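Local coordinates for enoyl-CoA hydratase/carnithine racemase (Magnetospirillum magneticum, PDB 4NEK), which belongs to the enoyl-CoA hydratase/isomerase (crotonase) family and probably shifts double bonds in enoyl-CoA substrates as a delta(3)-delta(2)-enoyl-CoA isomerase, at residues L66-F69 with L70-A74. Residues are numbered along the deposited sequence; the frame is centred on the assembly and turned at random.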
loop_
_atom_site.group_PDB
_atom_site.type_symbol
_atom_site.label_atom_id
_atom_site.label_comp_id
_atom_site.label_asym_id
_atom_site.label_seq_id
_atom_site.Cartn_x
_atom_site.Cartn_y
_atom_site.Cartn_z
ATOM N N LEU C 66 -21.244 -13.170 26.393
ATOM C CA LEU C 66 -21.384 -11.965 27.208
ATOM C C LEU C 66 -22.104 -12.179 28.567
ATOM O O LEU C 66 -21.596 -11.753 29.612
ATOM C CB LEU C 66 -22.042 -10.862 26.372
ATOM C CG LEU C 66 -22.348 -9.591 27.142
ATOM C CD1 LEU C 66 -21.049 -8.927 27.593
ATOM C CD2 LEU C 66 -23.222 -8.659 26.311
ATOM N N PRO C 67 -23.256 -12.880 28.566
ATOM C CA PRO C 67 -23.893 -13.229 29.835
ATOM C C PRO C 67 -22.942 -13.935 30.772
ATOM O O PRO C 67 -22.820 -13.569 31.933
ATOM C CB PRO C 67 -24.987 -14.192 29.416
ATOM C CG PRO C 67 -25.339 -13.782 28.028
ATOM C CD PRO C 67 -24.093 -13.230 27.404
ATOM N N ASP C 68 -22.220 -14.917 30.262
ATOM C CA ASP C 68 -21.265 -15.633 31.086
ATOM C C ASP C 68 -20.182 -14.707 31.654
ATOM O O ASP C 68 -19.740 -14.830 32.797
ATOM C CB ASP C 68 -20.603 -16.728 30.273
ATOM C CG ASP C 68 -19.583 -17.483 31.069
ATOM O OD1 ASP C 68 -19.974 -18.408 31.775
ATOM O OD2 ASP C 68 -18.363 -17.172 30.977
ATOM N N PHE C 69 -19.703 -13.835 30.798
ATOM C CA PHE C 69 -18.601 -12.955 31.126
ATOM C C PHE C 69 -18.917 -11.995 32.265
ATOM O O PHE C 69 -18.069 -11.680 33.099
ATOM C CB PHE C 69 -18.258 -12.143 29.881
ATOM C CG PHE C 69 -17.340 -11.032 30.177
ATOM C CD1 PHE C 69 -16.040 -11.318 30.536
ATOM C CD2 PHE C 69 -17.800 -9.714 30.232
ATOM C CE1 PHE C 69 -15.183 -10.315 30.895
ATOM C CE2 PHE C 69 -16.941 -8.695 30.572
ATOM C CZ PHE C 69 -15.625 -8.999 30.907
ATOM N N LEU C 70 -20.164 -11.543 32.301
ATOM C CA LEU C 70 -20.626 -10.618 33.340
ATOM C C LEU C 70 -20.660 -11.246 34.709
ATOM O O LEU C 70 -20.895 -10.547 35.698
ATOM C CB LEU C 70 -22.031 -10.076 33.003
ATOM C CG LEU C 70 -22.101 -9.297 31.690
ATOM C CD1 LEU C 70 -23.529 -8.918 31.303
ATOM C CD2 LEU C 70 -21.190 -8.065 31.757
ATOM N N THR C 71 -20.483 -12.560 34.773
ATOM C CA THR C 71 -20.440 -13.281 36.058
ATOM C C THR C 71 -19.048 -13.638 36.534
ATOM O O THR C 71 -18.888 -14.313 37.534
ATOM C CB THR C 71 -21.287 -14.560 35.977
ATOM O OG1 THR C 71 -20.539 -15.629 35.385
ATOM C CG2 THR C 71 -22.593 -14.293 35.229
ATOM N N TRP C 72 -18.022 -13.198 35.827
ATOM C CA TRP C 72 -16.677 -13.461 36.289
ATOM C C TRP C 72 -16.327 -12.689 37.523
ATOM O O TRP C 72 -16.551 -11.484 37.580
ATOM C CB TRP C 72 -15.675 -13.052 35.230
ATOM C CG TRP C 72 -15.659 -13.897 34.002
ATOM C CD1 TRP C 72 -16.535 -14.872 33.644
ATOM C CD2 TRP C 72 -14.704 -13.778 32.951
ATOM N NE1 TRP C 72 -16.173 -15.380 32.412
ATOM C CE2 TRP C 72 -15.042 -14.711 31.967
ATOM C CE3 TRP C 72 -13.590 -12.937 32.752
ATOM C CZ2 TRP C 72 -14.272 -14.840 30.779
ATOM C CZ3 TRP C 72 -12.837 -13.067 31.602
ATOM C CH2 TRP C 72 -13.169 -14.015 30.634
ATOM N N GLU C 73 -15.722 -13.368 38.479
ATOM C CA GLU C 73 -15.224 -12.693 39.665
ATOM C C GLU C 73 -13.888 -12.027 39.367
ATOM O O GLU C 73 -13.610 -10.955 39.864
ATOM C CB GLU C 73 -15.180 -13.635 40.884
ATOM C CG GLU C 73 -14.139 -14.788 40.893
ATOM C CD GLU C 73 -14.795 -16.162 40.633
ATOM O OE1 GLU C 73 -15.533 -16.299 39.609
ATOM O OE2 GLU C 73 -14.582 -17.102 41.455
ATOM N N ALA C 74 -13.092 -12.632 38.503
ATOM C CA ALA C 74 -11.755 -12.125 38.172
ATOM C C ALA C 74 -11.260 -12.669 36.835
ATOM O O ALA C 74 -11.692 -13.734 36.385
ATOM C CB ALA C 74 -10.765 -12.528 39.256
#
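Asp68 O is gripped twice by Thr71. The hydroxyl OG1 of Thr71 donates to Asp68 O at 2.8 Å, tilted modestly out of the carbonyl plane. Thr71 N also donates to Asp68 O, at 3.1 Å. Thr71 OG1 sits between its own backbone N and carbonyl carbon (chi1 83°), which turns the hydroxyl back to the helix end. One residue on, Trp72 N donates to Phe69 O at 3.1 Å and closes a type I beta turn from Phe69 to Trp72. Leu70 N donates to Leu66 O, the i to i+4 pattern of a helix.

This short helix and its exit turn lie at the surface of the crotonase-like fold, in the connection between strand 50-54 and helix 79-88. The turn brings the Trp72 indole back against the helix end. Trp72 NE1 donates to Asp68 OD2 at 3.2 Å. The carboxylate oxygen lies near the indole plane, whereas NE1 stands above the carboxylate plane. Asp68 CG is anti to the backbone N (chi1 179°), which carries the carboxylate to the indole edge.

The edge of the Phe69 ring points at one face of the indole in an edge-to-face pair, with the planes at 69°. Phe69 CD1 lies over the indole centre, and Phe69 CE1 comes within 3.6 Å of Trp72 CE3. Phe69 CA adds a CH-pi contact, 3.9 Å from the centroid of the five-membered ring of Trp72. A leucine in place of Trp72 has no indole N-H or aromatic face, and would probably leave the Asp68 carboxylate freer to turn and the Phe69 edge less closely packed. Phe226 and Leu230 of the second subunit pack on Phe69 and Trp72 respectively.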